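Inositol dehydrogenase (Lactobacillus casei, PDB 4MKX) probably oxidises scyllo-inositol as an NAD-dependent dehydrogenase of the Gfo/Idh/MocA family. Local coordinates at residues 44-49 with 79-84. Sequence-based numbering, arbitrary orientation.
Sequences KLQAAT and ADIDAV
Gln46 lays its aliphatic part over the backbone carbonyl of Asp80, with CG 3.3 Å from Asp80 O, an oxygen buried here without a polar partner in the model. The beta-branch of Ile81 holds CG2 close to the backbone, where it reaches both methylenes of Gln46, 3.9 Å from CG, and meets Ala47 CB at 4.0 Å. That same methyl touches Ala79 CB at 3.9 Å; two alanines suit this spot because each offers a single carbon, letting the loop come close to the strand. Gln46 and Ala47, though consecutive, both point toward the loop, since the helical psi of Gln46 (-39°) interrupts the strand's alternation, as in a classic beta bulge. In this Rossmann fold, residues 79-82 link helix 72-78 to strand 83-86, which is separated from strand 43-49 by strand 18-23. The loop bends in an inverse gamma turn centred on Asp80, with a weak Ile81 N to Ala79 O bond of 3.0 Å. Glutamine suits its place by pairing apolar methylenes with an amide whose NE2 donates to Glu67 OE2, which also accepts from Asp80 N. Asp80, at the exposed edge, can pair its carboxylate with Lys19, while Met75 packs on Ala47 and Ile81.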
loop_
_atom_site.group_PDB
_atom_site.type_symbol
_atom_site.label_atom_id
_atom_site.label_comp_id
_atom_site.label_asym_id
_atom_site.label_seq_id
_atom_site.Cartn_x
_atom_site.Cartn_y
_atom_site.Cartn_z
ATOM N N LYS A 44 -36.020 -2.944 21.081
ATOM C CA LYS A 44 -36.677 -1.661 21.188
ATOM C C LYS A 44 -35.992 -0.881 22.294
ATOM O O LYS A 44 -35.750 -1.427 23.369
ATOM C CB LYS A 44 -38.142 -1.890 21.553
ATOM C CG LYS A 44 -38.934 -0.637 21.828
ATOM C CD LYS A 44 -40.379 -1.001 22.139
ATOM C CE LYS A 44 -41.191 0.217 22.550
ATOM N NZ LYS A 44 -41.100 1.310 21.546
ATOM N N LEU A 45 -35.669 0.384 22.041
ATOM C CA LEU A 45 -35.169 1.233 23.119
ATOM C C LEU A 45 -36.373 1.793 23.862
ATOM O O LEU A 45 -37.057 2.693 23.373
ATOM C CB LEU A 45 -34.280 2.360 22.590
ATOM C CG LEU A 45 -33.504 3.107 23.681
ATOM C CD1 LEU A 45 -32.493 2.192 24.329
ATOM C CD2 LEU A 45 -32.826 4.334 23.118
ATOM N N GLN A 46 -36.622 1.241 25.042
ATOM C CA GLN A 46 -37.848 1.497 25.789
ATOM C C GLN A 46 -37.670 2.602 26.821
ATOM O O GLN A 46 -38.560 3.433 27.027
ATOM C CB GLN A 46 -38.283 0.210 26.486
ATOM C CG GLN A 46 -39.423 0.399 27.475
ATOM C CD GLN A 46 -40.765 0.602 26.799
ATOM O OE1 GLN A 46 -40.894 0.454 25.584
ATOM N NE2 GLN A 46 -41.776 0.934 27.590
ATOM N N ALA A 47 -36.509 2.615 27.471
ATOM C CA ALA A 47 -36.292 3.532 28.581
ATOM C C ALA A 47 -34.881 4.102 28.562
ATOM O O ALA A 47 -33.957 3.480 28.030
ATOM C CB ALA A 47 -36.547 2.824 29.897
ATOM N N ALA A 48 -34.724 5.294 29.133
ATOM C CA ALA A 48 -33.416 5.925 29.276
ATOM C C ALA A 48 -33.313 6.558 30.659
ATOM O O ALA A 48 -34.308 7.073 31.184
ATOM C CB ALA A 48 -33.202 6.974 28.197
ATOM N N THR A 49 -32.119 6.502 31.248
ATOM C CA THR A 49 -31.840 7.170 32.522
ATOM C C THR A 49 -30.727 8.181 32.325
ATOM O O THR A 49 -29.692 7.861 31.743
ATOM C CB THR A 49 -31.375 6.176 33.596
ATOM O OG1 THR A 49 -32.444 5.284 33.921
ATOM C CG2 THR A 49 -30.930 6.905 34.870
ATOM N N ALA A 79 -39.445 0.380 34.915
ATOM C CA ALA A 79 -39.587 0.423 33.457
ATOM C C ALA A 79 -39.976 -0.930 32.872
ATOM O O ALA A 79 -39.712 -1.978 33.463
ATOM C CB ALA A 79 -38.308 0.951 32.792
ATOM N N ASP A 80 -40.614 -0.908 31.708
ATOM C CA ASP A 80 -40.972 -2.149 31.037
ATOM C C ASP A 80 -39.807 -2.617 30.172
ATOM O O ASP A 80 -39.861 -2.531 28.948
ATOM C CB ASP A 80 -42.218 -1.947 30.170
ATOM C CG ASP A 80 -42.698 -3.234 29.528
ATOM O OD1 ASP A 80 -42.360 -4.329 30.036
ATOM O OD2 ASP A 80 -43.432 -3.147 28.519
ATOM N N ILE A 81 -38.753 -3.113 30.813
ATOM C CA ILE A 81 -37.550 -3.518 30.090
ATOM C C ILE A 81 -37.108 -4.924 30.478
ATOM O O ILE A 81 -37.411 -5.392 31.582
ATOM C CB ILE A 81 -36.396 -2.538 30.340
ATOM C CG1 ILE A 81 -36.028 -2.481 31.828
ATOM C CG2 ILE A 81 -36.742 -1.148 29.818
ATOM C CD1 ILE A 81 -34.883 -1.499 32.123
ATOM N N ASP A 82 -36.379 -5.586 29.578
ATOM C CA ASP A 82 -35.884 -6.940 29.810
ATOM C C ASP A 82 -34.379 -6.907 30.059
ATOM O O ASP A 82 -33.815 -7.838 30.634
ATOM C CB ASP A 82 -36.137 -7.799 28.577
ATOM C CG ASP A 82 -37.593 -7.793 28.157
ATOM O OD1 ASP A 82 -38.451 -8.088 29.017
ATOM O OD2 ASP A 82 -37.876 -7.473 26.982
ATOM N N ALA A 83 -33.749 -5.830 29.608
ATOM C CA ALA A 83 -32.285 -5.724 29.605
ATOM C C ALA A 83 -31.835 -4.283 29.735
ATOM O O ALA A 83 -32.595 -3.357 29.437
ATOM C CB ALA A 83 -31.726 -6.340 28.325
ATOM N N VAL A 84 -30.580 -4.089 30.156
ATOM C CA VAL A 84 -30.047 -2.747 30.318
ATOM C C VAL A 84 -28.716 -2.612 29.586
ATOM O O VAL A 84 -27.971 -3.578 29.490
ATOM C CB VAL A 84 -29.827 -2.385 31.802
ATOM C CG1 VAL A 84 -31.132 -2.450 32.571
ATOM C CG2 VAL A 84 -28.809 -3.315 32.436
#